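Local coordinates for protein Ulp1-like SUMO protease (Chaetomium thermophilum, PDB 6DG4) that probably cleaves SUMO from its precursors and conjugates as a cysteine protease, the chain here being the catalytic domain of a longer Ulp1-like protein, at residues I207-C212 with Q221-A226; G242-K245 with T249-D252. One frame throughout, in Å; residues are numbered along the deposited sequence.

Contact 1. Residues I207-C212 with Q221-A226; sequences ITNAIC and QAYTEA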
# COMPACT_ATOMS: atom_id res chain seq x y z
N ILE A 207 2.44 -3.42 -2.95
CA ILE A 207 1.20 -3.78 -2.25
C ILE A 207 1.50 -4.70 -1.07
O ILE A 207 0.93 -4.55 0.02
CB ILE A 207 0.21 -4.44 -3.23
CG1 ILE A 207 -0.32 -3.44 -4.25
CG2 ILE A 207 -0.94 -5.09 -2.47
CD1 ILE A 207 -1.00 -4.10 -5.45
N THR A 208 2.36 -5.70 -1.28
CA THR A 208 2.58 -6.70 -0.25
C THR A 208 3.32 -6.10 0.94
O THR A 208 3.01 -6.41 2.09
CB THR A 208 3.32 -7.90 -0.84
OG1 THR A 208 2.58 -8.43 -1.95
CG2 THR A 208 3.47 -9.01 0.19
N ASN A 209 4.30 -5.22 0.67
CA ASN A 209 4.98 -4.52 1.75
C ASN A 209 4.01 -3.62 2.50
O ASN A 209 4.13 -3.45 3.72
CB ASN A 209 6.16 -3.72 1.21
CG ASN A 209 7.33 -4.60 0.84
OD1 ASN A 209 7.46 -5.71 1.36
ND2 ASN A 209 8.17 -4.13 -0.06
N ALA A 210 3.04 -3.03 1.80
CA ALA A 210 2.04 -2.21 2.46
C ALA A 210 1.15 -3.04 3.37
O ALA A 210 0.82 -2.61 4.49
CB ALA A 210 1.21 -1.45 1.42
N ILE A 211 0.76 -4.25 2.94
CA ILE A 211 0.01 -5.14 3.81
C ILE A 211 0.80 -5.41 5.08
O ILE A 211 0.30 -5.29 6.20
CB ILE A 211 -0.34 -6.46 3.10
CG1 ILE A 211 -1.29 -6.25 1.92
CG2 ILE A 211 -0.96 -7.44 4.11
CD1 ILE A 211 -1.50 -7.51 1.09
N CYS A 212 2.07 -5.78 4.91
CA CYS A 212 2.90 -6.12 6.06
C CYS A 212 3.06 -4.94 7.01
O CYS A 212 2.81 -5.06 8.21
CB CYS A 212 4.26 -6.64 5.58
SG CYS A 212 4.18 -8.28 4.79
N GLN A 221 10.36 -11.71 6.76
CA GLN A 221 10.04 -13.02 7.30
C GLN A 221 8.81 -13.64 6.65
O GLN A 221 8.49 -14.79 6.96
CB GLN A 221 9.80 -12.89 8.82
CG GLN A 221 11.03 -12.44 9.58
CD GLN A 221 10.78 -12.19 11.06
OE1 GLN A 221 9.64 -12.07 11.50
NE2 GLN A 221 11.86 -12.11 11.83
N ALA A 222 8.15 -12.94 5.72
CA ALA A 222 6.78 -13.27 5.35
C ALA A 222 6.57 -13.79 3.94
O ALA A 222 5.59 -14.50 3.71
CB ALA A 222 5.86 -12.06 5.56
N TYR A 223 7.42 -13.46 2.97
CA TYR A 223 7.12 -13.84 1.59
C TYR A 223 8.39 -13.82 0.75
O TYR A 223 9.46 -13.38 1.20
CB TYR A 223 6.00 -12.95 1.00
CG TYR A 223 6.39 -11.54 0.63
CD1 TYR A 223 6.42 -10.52 1.58
CD2 TYR A 223 6.70 -11.21 -0.68
CE1 TYR A 223 6.77 -9.22 1.24
CE2 TYR A 223 7.05 -9.92 -1.04
CZ TYR A 223 7.09 -8.93 -0.08
OH TYR A 223 7.44 -7.65 -0.48
N THR A 224 8.27 -14.34 -0.48
CA THR A 224 9.35 -14.38 -1.44
C THR A 224 8.86 -13.89 -2.80
O THR A 224 7.66 -13.88 -3.09
CB THR A 224 9.88 -15.80 -1.65
OG1 THR A 224 8.90 -16.54 -2.38
CG2 THR A 224 10.16 -16.49 -0.32
N GLU A 225 9.83 -13.51 -3.64
CA GLU A 225 9.50 -13.08 -5.00
C GLU A 225 8.79 -14.18 -5.79
O GLU A 225 7.87 -13.89 -6.57
CB GLU A 225 10.77 -12.64 -5.72
CG GLU A 225 10.51 -12.11 -7.13
CD GLU A 225 11.73 -11.45 -7.75
OE1 GLU A 225 12.80 -12.10 -7.77
OE2 GLU A 225 11.61 -10.30 -8.24
N ALA A 226 9.19 -15.44 -5.60
CA ALA A 226 8.59 -16.52 -6.36
C ALA A 226 7.11 -16.73 -6.04
O ALA A 226 6.41 -17.38 -6.82
CB ALA A 226 9.36 -17.82 -6.13
O HOH W 1 10.08 -6.14 -1.06
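Y223 reaches from the loop onto helix 202-215 and meets T208 and N209. The apolar part is a CH-pi interaction: the methyl CG2 of T208 sits over the middle of the Y223 ring, 3.5 Å from its centroid and 12° off the ring normal. A T208 chi1 of -56° sets OG1 beside the backbone N and swings CG2 anti to it, toward the ring, while the hydroxyl turns back to V204 O and also meets Q231 NE2. Further along the helix, C212 SG packs against A222 CB at 4.2 Å.

At the polar far edge of the ring, Y223 OH donates to N209 OD1 at 2.7 Å, approaching from above the plane of the amide, well off its lone pairs; the amide and ring planes stand 55° apart. A water accepts from N209 ND2 at 2.9 Å and donates to Y223 OH at 3.1 Å, so both ends of the amide are engaged and its flip is disfavoured.

This is buried structural packing of a helix against its following loop, in a Ulp1-family (peptidase C48) catalytic domain: Y223 also packs on F205, P194 and L228, which fixes the loop between helices 202-215 and 228-241 against both.

Contact 2. Residues G242-K245 with T249-D252; sequences GGFK and TLDD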
# COMPACT_ATOMS: atom_id res chain seq x y z
N GLY A 242 -14.36 -6.88 -2.91
CA GLY A 242 -14.62 -5.62 -2.26
C GLY A 242 -13.80 -5.35 -1.03
O GLY A 242 -14.24 -4.58 -0.17
N GLY A 243 -12.64 -5.99 -0.88
CA GLY A 243 -11.70 -5.63 0.16
C GLY A 243 -11.27 -6.80 1.03
O GLY A 243 -11.61 -7.96 0.77
N PHE A 244 -10.50 -6.47 2.06
CA PHE A 244 -9.97 -7.44 3.01
C PHE A 244 -11.02 -7.68 4.09
O PHE A 244 -10.92 -7.19 5.22
CB PHE A 244 -8.66 -6.95 3.61
CG PHE A 244 -7.53 -6.87 2.63
CD1 PHE A 244 -6.86 -8.01 2.24
CD2 PHE A 244 -7.15 -5.65 2.10
CE1 PHE A 244 -5.82 -7.94 1.34
CE2 PHE A 244 -6.11 -5.58 1.19
CZ PHE A 244 -5.44 -6.72 0.82
N LYS A 245 -12.03 -8.44 3.72
CA LYS A 245 -13.16 -8.74 4.59
C LYS A 245 -13.72 -10.09 4.17
O LYS A 245 -13.41 -10.60 3.09
CB LYS A 245 -14.23 -7.65 4.48
CG LYS A 245 -14.81 -7.51 3.09
CD LYS A 245 -15.85 -6.40 2.99
CE LYS A 245 -16.47 -6.38 1.60
NZ LYS A 245 -17.59 -5.41 1.47
N THR A 249 -10.54 -11.31 5.17
CA THR A 249 -10.16 -10.55 6.35
C THR A 249 -8.70 -10.84 6.71
O THR A 249 -8.19 -11.95 6.50
CB THR A 249 -11.07 -10.87 7.53
OG1 THR A 249 -10.69 -10.05 8.64
CG2 THR A 249 -10.98 -12.34 7.93
N LEU A 250 -8.03 -9.82 7.22
CA LEU A 250 -6.66 -9.94 7.69
C LEU A 250 -6.59 -10.23 9.19
O LEU A 250 -5.50 -10.18 9.77
CB LEU A 250 -5.87 -8.68 7.32
CG LEU A 250 -5.70 -8.42 5.81
CD1 LEU A 250 -5.24 -7.00 5.52
CD2 LEU A 250 -4.74 -9.42 5.16
N ASP A 251 -7.73 -10.58 9.81
CA ASP A 251 -7.79 -10.76 11.26
C ASP A 251 -6.76 -11.77 11.78
O ASP A 251 -6.20 -11.59 12.86
CB ASP A 251 -9.18 -11.24 11.68
CG ASP A 251 -10.21 -10.11 11.74
OD1 ASP A 251 -9.87 -8.92 11.57
OD2 ASP A 251 -11.39 -10.45 11.97
N ASP A 252 -6.53 -12.86 11.04
CA ASP A 252 -5.64 -13.89 11.56
C ASP A 252 -4.16 -13.51 11.46
O ASP A 252 -3.32 -14.27 11.95
CB ASP A 252 -5.90 -15.25 10.91
CG ASP A 252 -5.66 -15.25 9.41
OD1 ASP A 252 -5.48 -14.16 8.82
OD2 ASP A 252 -5.68 -16.36 8.82
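L250 lays its side chain over one face of the F244 ring, and this is the close-packed part of the contact. Its methyl CD1 stands 3.7 Å from F244 CG and 4.0 Å from the ring centroid, 25° off the normal, a CH-pi contact displaced toward the rim; L250 CG follows at 3.8 Å from F244 CD1. The ring is aimed inward by a chi1 of -67°, CG lying beside the backbone N, and continues onto Y71 and I72 of helix 62-80 and I211 of helix 202-215. Replacing F244 with alanine would take away the ring face under L250 CD1 and would probably open a gap between the tail and these helices.

The looser side is more open to solvent: K245 is exposed, its CB pointing away from T249-D252, and the chains meet there mainly through backbone, with K245 C 3.5 Å from T249 N and F244 O 3.6 Å from T249 CA. Within 249-252, T249 OG1 accepts from D251 N at 3.2 Å.

Small turns shape this C-terminal tail: a Schellman motif ending helix 228-241 at G242, whose positive phi suits glycine, an inverse gamma turn centred on F244, and an ST turn begun by T249.

From the N terminus, the chain reaches both contacts late, after the central sheet is complete. Contact 1 comes first: helix 202-215 runs into a short connection, and the returning segment 221-226 closes it against the helix it has just left. Helix 228-241 then leads to contact 2, where 242-245 and 249-252 close a much shorter loop. The two loops follow in series, neither nested nor crossed, with centres about 16 Å apart. They nevertheless meet through helix 202-215: I211 CD1 packs 4.0 Å from F244 CZ. Contact 1 thus ties the inter-helix loop to helix 202-215, while contact 2 lays the C-terminal tail on that helix and helix 62-80.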